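Local coordinates for protein hemolysin (Streptococcus suis, PDB 3HVN) that probably lyses host cells as a cholesterol-dependent toxin that binds cholesterol-containing membranes and inserts into them as an oligomeric pore, at residues Leu130-Pro135 and Asn160-Trp165; Asn100-Ala105 and Ile123-Leu128; Val93-Ala98 and Ser320-Gly325; Leu107-Asn112 and Pro265-Ser270; Gly171-Thr176 and Tyr352-Leu357. The protein carries 1 engineered substitution. One frame throughout, in Å; residues are numbered along the deposited sequence.

Interaction 1: residues Leu130-Pro135 and Asn160-Trp165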
# COMPACT_ATOMS: atom_id res chain seq x y z
N LEU A 130 -0.04 -9.31 -35.29
CA LEU A 130 0.47 -8.78 -34.03
C LEU A 130 1.15 -7.43 -34.22
O LEU A 130 1.69 -7.14 -35.29
CB LEU A 130 1.45 -9.77 -33.40
CG LEU A 130 0.87 -10.88 -32.51
CD1 LEU A 130 -0.33 -11.55 -33.17
CD2 LEU A 130 1.94 -11.91 -32.17
N SER A 131 1.12 -6.61 -33.17
CA SER A 131 1.74 -5.29 -33.21
C SER A 131 2.59 -5.06 -31.96
O SER A 131 2.30 -5.59 -30.89
CB SER A 131 0.68 -4.20 -33.34
OG SER A 131 -0.23 -4.24 -32.25
N LEU A 132 3.63 -4.25 -32.11
CA LEU A 132 4.54 -3.96 -31.01
C LEU A 132 4.40 -2.52 -30.52
O LEU A 132 4.89 -1.59 -31.16
CB LEU A 132 5.99 -4.24 -31.42
CG LEU A 132 7.06 -3.93 -30.37
CD1 LEU A 132 6.72 -4.60 -29.04
CD2 LEU A 132 8.43 -4.36 -30.85
N ASN A 133 3.73 -2.34 -29.39
CA ASN A 133 3.55 -1.02 -28.80
C ASN A 133 4.66 -0.69 -27.81
O ASN A 133 5.05 -1.52 -26.99
CB ASN A 133 2.19 -0.93 -28.11
CG ASN A 133 2.00 0.37 -27.36
OD1 ASN A 133 2.57 1.40 -27.71
ND2 ASN A 133 1.18 0.34 -26.31
N LEU A 134 5.16 0.54 -27.88
CA LEU A 134 6.18 1.00 -26.95
C LEU A 134 5.66 2.18 -26.13
O LEU A 134 4.78 2.91 -26.58
CB LEU A 134 7.47 1.38 -27.69
CG LEU A 134 8.28 0.20 -28.25
CD1 LEU A 134 7.64 -0.36 -29.51
CD2 LEU A 134 9.73 0.61 -28.51
N PRO A 135 6.22 2.38 -24.92
CA PRO A 135 5.77 3.40 -23.97
C PRO A 135 5.51 4.75 -24.63
O PRO A 135 4.35 5.18 -24.72
CB PRO A 135 6.95 3.50 -22.99
CG PRO A 135 8.09 2.75 -23.67
CD PRO A 135 7.39 1.66 -24.40
N ASN A 160 11.52 -10.74 -34.87
CA ASN A 160 11.77 -9.87 -36.01
C ASN A 160 11.40 -8.43 -35.70
O ASN A 160 12.03 -7.49 -36.20
CB ASN A 160 11.06 -10.38 -37.28
CG ASN A 160 9.55 -10.31 -37.17
OD1 ASN A 160 8.98 -9.27 -36.86
ND2 ASN A 160 8.89 -11.43 -37.46
N LEU A 161 10.38 -8.25 -34.86
CA LEU A 161 10.00 -6.92 -34.41
C LEU A 161 11.13 -6.30 -33.59
O LEU A 161 11.77 -5.34 -34.03
CB LEU A 161 8.72 -6.98 -33.58
CG LEU A 161 7.44 -7.35 -34.33
CD1 LEU A 161 6.27 -7.49 -33.37
CD2 LEU A 161 7.13 -6.32 -35.40
N LEU A 162 11.36 -6.86 -32.41
CA LEU A 162 12.41 -6.37 -31.51
C LEU A 162 13.75 -6.24 -32.23
O LEU A 162 14.53 -5.34 -31.94
CB LEU A 162 12.55 -7.29 -30.30
CG LEU A 162 11.37 -7.32 -29.32
CD1 LEU A 162 11.59 -8.38 -28.25
CD2 LEU A 162 11.17 -5.95 -28.69
N SER A 163 14.01 -7.16 -33.16
CA SER A 163 15.24 -7.13 -33.93
C SER A 163 15.24 -5.95 -34.89
O SER A 163 16.24 -5.25 -35.03
CB SER A 163 15.44 -8.44 -34.70
OG SER A 163 14.51 -8.55 -35.76
N LYS A 164 14.11 -5.73 -35.55
CA LYS A 164 13.96 -4.59 -36.45
C LYS A 164 14.05 -3.28 -35.66
O LYS A 164 14.42 -2.24 -36.21
CB LYS A 164 12.64 -4.66 -37.21
CG LYS A 164 12.46 -3.54 -38.22
CD LYS A 164 11.13 -3.66 -38.96
CE LYS A 164 10.96 -2.53 -39.97
NZ LYS A 164 9.67 -2.63 -40.70
N TRP A 165 13.71 -3.35 -34.38
CA TRP A 165 13.77 -2.17 -33.52
C TRP A 165 15.19 -1.90 -33.03
O TRP A 165 15.70 -0.78 -33.15
CB TRP A 165 12.82 -2.32 -32.33
CG TRP A 165 11.38 -2.10 -32.69
CD1 TRP A 165 10.51 -3.02 -33.19
CD2 TRP A 165 10.65 -0.87 -32.59
NE1 TRP A 165 9.28 -2.45 -33.40
CE2 TRP A 165 9.34 -1.13 -33.04
CE3 TRP A 165 10.97 0.42 -32.16
CZ2 TRP A 165 8.35 -0.15 -33.07
CZ3 TRP A 165 9.99 1.39 -32.19
CH2 TRP A 165 8.70 1.10 -32.64
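Apolar side-chain packing carries most of the contact. Leu132 points from strand 130-133 toward helix 160-165 with CG anti to its backbone N (chi1 178°), which drives CD2 in among three helix residues. Leu132 CD2 lies 3.8 Å from both Leu161 CB and Leu162 CD2. It also meets the pyrrole part of the indole obliquely, Leu132 CD2 being 3.4 Å from Trp165 CD1. Leu161 CD1 in turn rests against Leu132 CB. The second kind of interaction is CH-pi: Leu134 CD1 sits over one face of the indole, 3.7 Å from the centroid of the Trp165 six-membered ring and 18° off its normal, the two side chains meeting tip to tip. The local axes approach to 9.6 Å and run 39° apart, a spacing bridged by these leucine and tryptophan side chains. Leu161 and Trp165 also touch neighbouring strand 142-146, so the arrangement is that of an amphipathic helix laid across one face of an antiparallel sheet.

Interaction 2: residues Asn100-Ala105 and Ile123-Leu128; sequences NIYPGA and IARGDL
Two successive bends in the Arg125 side chain, chi2 -58° and chi3 -47°, fold it so that the guanidinium meets the type II beta turn of Tyr102-Ala105 end-on. Gly104 is at the third position of that turn, where phi is positive, and its carbonyl faces the loop 123-128. Both terminal nitrogens of Arg125 hold this single oxygen: Arg125 NH1 donates to Gly104 O over 3.0 Å and Arg125 NH2 donates to Gly104 O over 3.1 Å. Gly104 O lies nearly in the guanidinium plane, as expected for a fork of two N-H groups closing on one acceptor. The approach to the carbonyl differs between them, since NH2 comes almost along the C=O axis whereas NH1 stands above the carbonyl plane. The positive charge would probably polarise the carbonyl further. Leu128 adds an apolar touch, its CD2 reaching Gly104 CA at 4.4 Å. The turn is also held by backbone bonds of Gly104 and Ala105 to Val269 in strand 266-274, and Tyr102 and Pro103 pack on helix 151-166. Arg125 thus ties the loop that leads into strand 128-133 to the turn that precedes strand 106-108. At the edge of the guanidinium, near its plane, Tyr102 OH is 4.4 Å from Arg125 NH1.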
# COMPACT_ATOMS: atom_id res chain seq x y z
N ASN A 100 1.82 -19.54 -18.76
CA ASN A 100 1.26 -20.11 -19.98
C ASN A 100 0.70 -18.99 -20.83
O ASN A 100 -0.28 -19.17 -21.56
CB ASN A 100 0.17 -21.13 -19.64
CG ASN A 100 -0.25 -21.96 -20.84
OD1 ASN A 100 0.36 -21.87 -21.91
ND2 ASN A 100 -1.29 -22.76 -20.67
N ILE A 101 1.32 -17.82 -20.73
CA ILE A 101 0.81 -16.61 -21.36
C ILE A 101 1.69 -16.12 -22.51
O ILE A 101 2.90 -15.94 -22.35
CB ILE A 101 0.66 -15.47 -20.33
CG1 ILE A 101 -0.58 -15.68 -19.46
CG2 ILE A 101 0.58 -14.12 -21.04
CD1 ILE A 101 -0.45 -16.82 -18.47
N TYR A 102 1.07 -15.90 -23.66
CA TYR A 102 1.74 -15.30 -24.81
C TYR A 102 0.71 -14.67 -25.73
O TYR A 102 -0.43 -15.13 -25.81
CB TYR A 102 2.58 -16.34 -25.56
CG TYR A 102 1.77 -17.43 -26.24
CD1 TYR A 102 1.35 -17.28 -27.55
CD2 TYR A 102 1.45 -18.60 -25.57
CE1 TYR A 102 0.61 -18.27 -28.18
CE2 TYR A 102 0.72 -19.59 -26.19
CZ TYR A 102 0.30 -19.42 -27.49
OH TYR A 102 -0.43 -20.41 -28.11
N PRO A 103 1.10 -13.59 -26.44
CA PRO A 103 0.19 -12.84 -27.31
C PRO A 103 -0.57 -13.74 -28.28
O PRO A 103 0.05 -14.53 -29.00
CB PRO A 103 1.13 -11.91 -28.07
CG PRO A 103 2.29 -11.73 -27.16
CD PRO A 103 2.46 -13.04 -26.45
N GLY A 104 -1.89 -13.61 -28.31
CA GLY A 104 -2.72 -14.39 -29.20
C GLY A 104 -3.00 -15.78 -28.67
O GLY A 104 -3.69 -16.58 -29.30
N ALA A 105 -2.47 -16.07 -27.48
CA ALA A 105 -2.66 -17.37 -26.85
C ALA A 105 -4.13 -17.67 -26.62
O ALA A 105 -4.86 -16.87 -26.04
CB ALA A 105 -1.89 -17.44 -25.54
N ILE A 123 -5.17 -25.92 -30.63
CA ILE A 123 -5.94 -26.33 -31.81
C ILE A 123 -5.40 -25.61 -33.04
O ILE A 123 -4.60 -24.68 -32.93
CB ILE A 123 -7.44 -26.00 -31.64
CG1 ILE A 123 -8.27 -26.76 -32.67
CG2 ILE A 123 -7.67 -24.50 -31.74
CD1 ILE A 123 -9.75 -26.41 -32.64
N ALA A 124 -5.84 -26.05 -34.22
CA ALA A 124 -5.46 -25.40 -35.47
C ALA A 124 -5.77 -23.91 -35.39
O ALA A 124 -6.93 -23.50 -35.39
CB ALA A 124 -6.19 -26.03 -36.64
N ARG A 125 -4.72 -23.10 -35.31
CA ARG A 125 -4.87 -21.66 -35.12
C ARG A 125 -5.00 -20.90 -36.44
O ARG A 125 -4.36 -21.25 -37.43
CB ARG A 125 -3.70 -21.11 -34.31
CG ARG A 125 -3.58 -21.69 -32.91
CD ARG A 125 -4.85 -21.46 -32.11
NE ARG A 125 -5.31 -20.07 -32.22
CZ ARG A 125 -4.84 -19.07 -31.49
NH1 ARG A 125 -3.89 -19.29 -30.59
NH2 ARG A 125 -5.32 -17.85 -31.65
N GLY A 126 -5.82 -19.86 -36.44
CA GLY A 126 -5.98 -19.01 -37.61
C GLY A 126 -4.97 -17.88 -37.62
O GLY A 126 -4.72 -17.25 -36.59
N ASP A 127 -4.38 -17.63 -38.78
CA ASP A 127 -3.38 -16.58 -38.93
C ASP A 127 -3.88 -15.26 -38.38
O ASP A 127 -4.98 -14.82 -38.71
CB ASP A 127 -2.98 -16.42 -40.40
CG ASP A 127 -2.49 -17.72 -41.02
OD1 ASP A 127 -2.25 -18.69 -40.27
OD2 ASP A 127 -2.34 -17.77 -42.26
N LEU A 128 -3.07 -14.62 -37.53
CA LEU A 128 -3.47 -13.36 -36.91
C LEU A 128 -2.33 -12.33 -36.91
O LEU A 128 -1.16 -12.69 -36.97
CB LEU A 128 -3.99 -13.59 -35.49
CG LEU A 128 -3.32 -14.68 -34.65
CD1 LEU A 128 -1.86 -14.36 -34.39
CD2 LEU A 128 -4.07 -14.87 -33.34

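Interaction 3: residues Val93-Ala98 and Ser320-Gly325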
# COMPACT_ATOMS: atom_id res chain seq x y z
N VAL A 93 1.50 -10.99 -13.92
CA VAL A 93 2.09 -12.31 -13.70
C VAL A 93 3.03 -12.29 -12.50
O VAL A 93 3.33 -11.23 -11.95
CB VAL A 93 2.86 -12.80 -14.93
CG1 VAL A 93 2.20 -12.31 -16.21
CG2 VAL A 93 4.30 -12.34 -14.86
N ILE A 94 3.49 -13.47 -12.10
CA ILE A 94 4.38 -13.60 -10.96
C ILE A 94 5.50 -14.60 -11.23
O ILE A 94 6.66 -14.22 -11.35
CB ILE A 94 3.60 -14.03 -9.70
CG1 ILE A 94 2.70 -12.90 -9.23
CG2 ILE A 94 4.56 -14.44 -8.60
CD1 ILE A 94 3.44 -11.78 -8.54
N ASP A 95 5.14 -15.88 -11.33
CA ASP A 95 6.11 -16.91 -11.65
C ASP A 95 6.35 -16.98 -13.15
O ASP A 95 5.45 -17.30 -13.92
CB ASP A 95 5.64 -18.28 -11.14
CG ASP A 95 5.90 -18.46 -9.65
OD1 ASP A 95 6.72 -17.70 -9.09
OD2 ASP A 95 5.30 -19.37 -9.05
N ALA A 96 7.58 -16.67 -13.56
CA ALA A 96 7.95 -16.73 -14.97
C ALA A 96 7.86 -18.16 -15.49
O ALA A 96 7.79 -18.39 -16.69
CB ALA A 96 9.35 -16.18 -15.18
N LYS A 97 7.84 -19.12 -14.56
CA LYS A 97 7.73 -20.53 -14.91
C LYS A 97 6.27 -20.95 -15.02
O LYS A 97 5.91 -21.73 -15.90
CB LYS A 97 8.46 -21.40 -13.89
CG LYS A 97 9.97 -21.19 -13.86
CD LYS A 97 10.64 -22.18 -12.92
CE LYS A 97 12.15 -22.04 -12.97
NZ LYS A 97 12.83 -23.05 -12.10
N ALA A 98 5.44 -20.44 -14.12
CA ALA A 98 4.01 -20.73 -14.15
C ALA A 98 3.32 -19.88 -15.21
O ALA A 98 2.15 -19.54 -15.08
CB ALA A 98 3.39 -20.47 -12.78
N SER A 320 12.04 -5.94 1.48
CA SER A 320 12.31 -7.23 0.86
C SER A 320 11.57 -7.29 -0.48
O SER A 320 10.34 -7.19 -0.52
CB SER A 320 11.86 -8.38 1.76
OG SER A 320 10.46 -8.38 1.93
N ALA A 321 12.32 -7.44 -1.56
CA ALA A 321 11.75 -7.35 -2.90
C ALA A 321 11.87 -8.64 -3.71
O ALA A 321 12.91 -9.30 -3.70
CB ALA A 321 12.36 -6.19 -3.66
N TYR A 322 10.79 -8.98 -4.41
CA TYR A 322 10.78 -10.09 -5.35
C TYR A 322 10.72 -9.51 -6.76
O TYR A 322 9.71 -8.93 -7.16
CB TYR A 322 9.57 -10.99 -5.10
CG TYR A 322 9.41 -12.12 -6.08
CD1 TYR A 322 8.78 -11.93 -7.31
CD2 TYR A 322 9.90 -13.39 -5.79
CE1 TYR A 322 8.64 -12.97 -8.21
CE2 TYR A 322 9.76 -14.44 -6.68
CZ TYR A 322 9.13 -14.22 -7.89
OH TYR A 322 8.99 -15.26 -8.79
N ILE A 323 11.81 -9.67 -7.51
CA ILE A 323 11.91 -9.05 -8.83
C ILE A 323 12.06 -10.09 -9.93
O ILE A 323 12.64 -11.16 -9.72
CB ILE A 323 13.09 -8.05 -8.89
CG1 ILE A 323 14.40 -8.76 -9.26
CG2 ILE A 323 13.24 -7.31 -7.57
CD1 ILE A 323 14.71 -8.76 -10.75
N PHE A 324 11.55 -9.77 -11.11
CA PHE A 324 11.77 -10.60 -12.29
C PHE A 324 11.60 -9.81 -13.59
O PHE A 324 10.70 -8.98 -13.71
CB PHE A 324 10.87 -11.84 -12.28
CG PHE A 324 9.40 -11.54 -12.34
CD1 PHE A 324 8.67 -11.35 -11.18
CD2 PHE A 324 8.75 -11.47 -13.56
CE1 PHE A 324 7.31 -11.08 -11.24
CE2 PHE A 324 7.39 -11.20 -13.62
CZ PHE A 324 6.67 -11.00 -12.46
N GLY A 325 12.48 -10.08 -14.54
CA GLY A 325 12.49 -9.37 -15.81
C GLY A 325 13.66 -8.41 -15.91
O GLY A 325 14.18 -7.94 -14.90
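The loop that follows strand 90-92 packs here against the Tyr322-Phe324 part of strand 318-324, a member of the large antiparallel sheet in the N-terminal, pore-forming part of this cholesterol-dependent cytolysin. Tyr322 and Phe324, two residues apart on the strand, both point toward the loop and supply the aromatic surface. Their first torsions differ: Tyr322 has CG anti to its backbone N (chi1 176°) and extends its ring, whereas Phe324 has CG between the backbone N and the carbonyl carbon (chi1 64°). Much of what meets these rings is backbone. Ile94 O stands over one face of the Phe324 ring, offset toward the rim and 3.2 Å from Phe324 CE1. The preceding carbonyl reaches the same ring at its edge, with Val93 O 3.4 Å from Phe324 CZ. Ile94 O is also near the edge of the tyrosine, 3.6 Å from Tyr322 OH, so one carbonyl touches both aromatic side chains, which also meet each other, Phe324 CE1 lying at the edge of the Tyr322 ring. Backbone pairing of Val93 with Ile361 fixes the start of the loop, and Phe324 itself packs on Val359 and Ile361. The Asp95 and Tyr322 side chains cross at about a right angle, the carboxylate plane 54° from the ring plane. The valine methyl lies obliquely against the phenylalanine, Val93 CG2 being 3.5 Å from Phe324 CE2.

Interaction 4: residues Leu107-Asn112 and Pro265-Ser270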
# COMPACT_ATOMS: atom_id res chain seq x y z
N LEU A 107 -6.80 -19.42 -24.65
CA LEU A 107 -6.94 -20.01 -23.33
C LEU A 107 -8.40 -20.28 -22.97
O LEU A 107 -9.31 -19.61 -23.48
CB LEU A 107 -6.31 -19.10 -22.27
CG LEU A 107 -4.90 -18.59 -22.58
CD1 LEU A 107 -4.38 -17.72 -21.44
CD2 LEU A 107 -3.95 -19.74 -22.84
N ARG A 108 -8.62 -21.25 -22.10
CA ARG A 108 -9.96 -21.59 -21.64
C ARG A 108 -10.42 -20.62 -20.56
O ARG A 108 -9.60 -20.10 -19.80
CB ARG A 108 -10.01 -23.02 -21.11
CG ARG A 108 -9.46 -24.06 -22.09
CD ARG A 108 -9.61 -25.47 -21.54
NE ARG A 108 -9.02 -26.46 -22.44
CZ ARG A 108 -9.06 -27.77 -22.22
NH1 ARG A 108 -9.66 -28.26 -21.15
NH2 ARG A 108 -8.49 -28.60 -23.09
N ALA A 109 -11.73 -20.38 -20.48
CA ALA A 109 -12.28 -19.50 -19.47
C ALA A 109 -12.82 -20.29 -18.28
O ALA A 109 -14.01 -20.60 -18.22
CB ALA A 109 -13.38 -18.63 -20.07
N ASP A 110 -11.94 -20.61 -17.34
CA ASP A 110 -12.32 -21.42 -16.19
C ASP A 110 -11.60 -21.01 -14.91
O ASP A 110 -10.87 -20.01 -14.87
CB ASP A 110 -12.09 -22.90 -16.47
CG ASP A 110 -10.63 -23.22 -16.77
OD1 ASP A 110 -9.86 -22.28 -17.03
OD2 ASP A 110 -10.27 -24.42 -16.75
N GLN A 111 -11.80 -21.79 -13.85
CA GLN A 111 -11.17 -21.54 -12.56
C GLN A 111 -9.65 -21.44 -12.72
O GLN A 111 -8.99 -20.73 -11.96
CB GLN A 111 -11.53 -22.65 -11.56
CG GLN A 111 -10.90 -22.47 -10.19
CD GLN A 111 -11.43 -21.24 -9.46
OE1 GLN A 111 -12.40 -20.63 -9.89
NE2 GLN A 111 -10.77 -20.88 -8.37
N ASN A 112 -9.11 -22.16 -13.69
CA ASN A 112 -7.69 -22.07 -14.00
C ASN A 112 -7.32 -20.66 -14.43
O ASN A 112 -6.40 -20.05 -13.87
CB ASN A 112 -7.32 -23.08 -15.09
CG ASN A 112 -7.15 -24.49 -14.55
OD1 ASN A 112 -6.90 -24.68 -13.36
ND2 ASN A 112 -7.27 -25.48 -15.42
N PRO A 265 -16.52 -21.05 -21.70
CA PRO A 265 -16.25 -20.12 -22.81
C PRO A 265 -14.75 -19.95 -23.07
O PRO A 265 -13.96 -19.98 -22.13
CB PRO A 265 -16.85 -18.80 -22.31
CG PRO A 265 -16.95 -18.97 -20.82
CD PRO A 265 -17.34 -20.40 -20.66
N PRO A 266 -14.38 -19.77 -24.35
CA PRO A 266 -12.99 -19.57 -24.77
C PRO A 266 -12.57 -18.10 -24.72
O PRO A 266 -13.34 -17.22 -25.09
CB PRO A 266 -13.00 -20.05 -26.24
CG PRO A 266 -14.37 -20.63 -26.48
CD PRO A 266 -15.27 -19.96 -25.50
N VAL A 267 -11.35 -17.85 -24.26
CA VAL A 267 -10.79 -16.51 -24.25
C VAL A 267 -9.44 -16.50 -24.95
O VAL A 267 -8.82 -17.55 -25.13
CB VAL A 267 -10.63 -15.96 -22.82
CG1 VAL A 267 -11.97 -15.91 -22.12
CG2 VAL A 267 -9.64 -16.81 -22.04
N TYR A 268 -8.98 -15.32 -25.36
CA TYR A 268 -7.69 -15.21 -26.03
C TYR A 268 -6.88 -14.04 -25.47
O TYR A 268 -7.43 -12.98 -25.18
CB TYR A 268 -7.88 -15.04 -27.54
CG TYR A 268 -8.41 -13.68 -27.95
CD1 TYR A 268 -7.55 -12.68 -28.36
CD2 TYR A 268 -9.77 -13.41 -27.92
CE1 TYR A 268 -8.02 -11.43 -28.74
CE2 TYR A 268 -10.26 -12.17 -28.30
CZ TYR A 268 -9.38 -11.19 -28.70
OH TYR A 268 -9.86 -9.95 -29.08
N VAL A 269 -5.58 -14.26 -25.32
CA VAL A 269 -4.70 -13.21 -24.82
C VAL A 269 -4.55 -12.10 -25.86
O VAL A 269 -3.91 -12.29 -26.90
CB VAL A 269 -3.31 -13.77 -24.47
CG1 VAL A 269 -2.47 -12.70 -23.80
CG2 VAL A 269 -3.44 -14.98 -23.57
N SER A 270 -5.15 -10.95 -25.57
CA SER A 270 -5.16 -9.84 -26.51
C SER A 270 -3.88 -9.01 -26.45
O SER A 270 -3.24 -8.76 -27.47
CB SER A 270 -6.37 -8.94 -26.26
OG SER A 270 -6.39 -8.45 -24.93
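Pro265 leads into an antiparallel strand pairing in the large sheet. Its ring flanks the alanine, with Pro265 CG 3.7 Å from Ala109 CB, and its carbonyl takes a weak bond from Ala109 N. Pro266, which has no N-H to give, sits in a non-hydrogen-bonded pair with Arg108, and there the two side chains diverge. Val267 forms the hydrogen-bonded pair with Leu107: Val267 N donates to Leu107 O at 2.8 Å (160°, nearly along the C=O axis), and Leu107 N returns a bond to Val267 O at 2.8 Å (148°, in the carbonyl plane). Its side chain lies on the same face as that of Leu107. There Val267 CG1 reaches Ala109 CB at 3.7 Å and Val267 CG2 lies 4.0 Å from Leu107 CB. Tyr268 points away and touches Pro239, and its backbone, like that of Pro266, bonds to the segment around strand 359-367. Strand 266-270 is therefore hydrogen-bonded along both edges. Strand 107-108 ends close by, and Asp110, the N-cap of helix 111-114, bonds through OD1 to Leu113 N. Val269 turns CG2 obliquely onto the leucine, leaving Leu107 CD1 3.6 Å from Val269 CG2.

Interaction 5: residues Gly171-Thr176 and Tyr352-Leu357. Engineered in segment 352-357: Leu357 (natural residue Pro).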
# COMPACT_ATOMS: atom_id res chain seq x y z
N GLY A 171 17.83 1.83 -28.66
CA GLY A 171 17.00 1.42 -27.54
C GLY A 171 17.30 -0.00 -27.10
O GLY A 171 16.39 -0.74 -26.71
N GLU A 172 18.57 -0.39 -27.16
CA GLU A 172 18.98 -1.72 -26.73
C GLU A 172 18.94 -1.84 -25.21
O GLU A 172 18.05 -2.50 -24.66
CB GLU A 172 20.39 -2.04 -27.25
CG GLU A 172 21.41 -0.94 -27.02
CD GLU A 172 22.84 -1.44 -27.13
OE1 GLU A 172 23.03 -2.60 -27.54
OE2 GLU A 172 23.76 -0.67 -26.79
N TYR A 173 19.89 -1.21 -24.53
CA TYR A 173 19.94 -1.22 -23.08
C TYR A 173 19.22 -0.01 -22.50
O TYR A 173 19.85 0.99 -22.16
CB TYR A 173 21.39 -1.26 -22.58
CG TYR A 173 21.99 -2.65 -22.55
CD1 TYR A 173 22.61 -3.19 -23.68
CD2 TYR A 173 21.95 -3.42 -21.40
CE1 TYR A 173 23.16 -4.45 -23.65
CE2 TYR A 173 22.50 -4.69 -21.36
CZ TYR A 173 23.10 -5.20 -22.49
OH TYR A 173 23.65 -6.46 -22.46
N GLY A 174 17.90 -0.10 -22.39
CA GLY A 174 17.10 0.98 -21.86
C GLY A 174 16.41 1.77 -22.95
O GLY A 174 16.86 1.80 -24.09
N ASN A 175 15.30 2.42 -22.59
CA ASN A 175 14.54 3.22 -23.55
C ASN A 175 13.82 4.39 -22.88
O ASN A 175 12.64 4.30 -22.55
CB ASN A 175 13.53 2.34 -24.30
CG ASN A 175 12.69 1.48 -23.37
OD1 ASN A 175 13.22 0.73 -22.55
ND2 ASN A 175 11.37 1.59 -23.50
N THR A 176 14.54 5.49 -22.71
CA THR A 176 13.99 6.70 -22.10
C THR A 176 13.32 6.39 -20.76
O THR A 176 13.99 6.13 -19.77
CB THR A 176 12.98 7.39 -23.03
OG1 THR A 176 13.51 7.46 -24.36
CG2 THR A 176 12.68 8.80 -22.54
N TYR A 352 19.40 -0.35 -16.03
CA TYR A 352 20.56 -1.22 -16.11
C TYR A 352 20.22 -2.49 -16.88
O TYR A 352 21.10 -3.20 -17.36
CB TYR A 352 21.05 -1.58 -14.70
CG TYR A 352 22.47 -2.09 -14.64
CD1 TYR A 352 23.52 -1.23 -14.35
CD2 TYR A 352 22.77 -3.42 -14.87
CE1 TYR A 352 24.82 -1.68 -14.29
CE2 TYR A 352 24.07 -3.89 -14.82
CZ TYR A 352 25.09 -3.01 -14.52
OH TYR A 352 26.39 -3.47 -14.46
N GLY A 353 18.92 -2.75 -17.02
CA GLY A 353 18.45 -3.91 -17.75
C GLY A 353 18.63 -3.74 -19.25
O GLY A 353 19.53 -3.03 -19.70
N LYS A 354 17.78 -4.40 -20.02
CA LYS A 354 17.86 -4.32 -21.48
C LYS A 354 16.48 -4.40 -22.13
O LYS A 354 15.47 -4.54 -21.45
CB LYS A 354 18.76 -5.43 -22.02
CG LYS A 354 18.23 -6.84 -21.78
CD LYS A 354 19.21 -7.88 -22.30
CE LYS A 354 20.56 -7.78 -21.61
NZ LYS A 354 21.53 -8.79 -22.12
N LEU A 355 16.46 -4.31 -23.45
CA LEU A 355 15.22 -4.36 -24.22
C LEU A 355 15.23 -5.55 -25.18
O LEU A 355 14.19 -6.01 -25.63
CB LEU A 355 15.00 -3.05 -24.98
CG LEU A 355 13.68 -2.84 -25.72
CD1 LEU A 355 13.71 -3.43 -27.13
CD2 LEU A 355 12.50 -3.40 -24.92
N ASN A 356 16.43 -6.03 -25.48
CA ASN A 356 16.61 -7.16 -26.39
C ASN A 356 15.51 -8.21 -26.22
O ASN A 356 14.79 -8.53 -27.17
CB ASN A 356 17.98 -7.81 -26.19
CG ASN A 356 19.12 -6.86 -26.52
OD1 ASN A 356 18.91 -5.80 -27.10
ND2 ASN A 356 20.33 -7.24 -26.14
N LEU A 357 15.38 -8.74 -25.00
CA LEU A 357 14.36 -9.73 -24.69
C LEU A 357 13.93 -9.63 -23.23
O LEU A 357 14.73 -9.87 -22.33
CB LEU A 357 14.86 -11.14 -25.00
CG LEU A 357 15.08 -11.49 -26.47
CD1 LEU A 357 15.77 -12.84 -26.60
CD2 LEU A 357 13.77 -11.48 -27.23
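The two loops pass closely, with Tyr173 CA and Lys354 CA 4.1 Å apart, and a weak, bent backbone bond joins them: Leu355 N donates to Glu172 O at 2.7 Å with an N-H...O angle of 126°. Side chains continue the contact outward and inward. On the outer side Tyr173 and Lys354 run side by side in the same direction. Lys354 CB lies over one face of the phenol, 4.1 Å from the Tyr173 ring centroid and 24° off the normal, a CH-pi contact. The lysine chain then bends at chi3 (60°) to follow the ring, so that Lys354 NZ donates to Tyr173 OH at 3.2 Å. This charge could polarise the hydroxyl and somewhat favour its ionisation. On the inner side Leu355 points toward the first loop, its CB 3.2 Å from Gly171 O, and its side chain is buried against Leu162, Asn166, Tyr231 and Tyr232. The arrangement is a loop-to-loop junction, with an exposed Tyr173-Lys354 pair and a buried Leu355, between the connection from helix 151-166 to strand 179-186 and that from helix 339-350 to strand 359-367.

Overall arrangement
Interactions 1, 3 and 4 all reach one large antiparallel sheet, and interactions 2 and 5 join its connections. Interactions 2 and 4, with centres 12 Å apart, are the most directly coupled: Gly104 N to Val269 O and Ala105 O to Val269 N, both at 2.8 Å, are probable hydrogen bonds. Interaction 1 touches interaction 2 through Leu130 and Pro103, and interaction 5 (centres 13 Å apart) through Leu162 on Leu355, Asn356 and the engineered Leu357, and through Pro135 on Asn175. Interaction 3 adjoins interaction 2 in the sequence but makes no other touch. The hexafluoropropanol, in a pocket of Asp327, Thr333 and Ile345, is about 9 Å from the Phe324 side chain and about 6 Å from that of Tyr352.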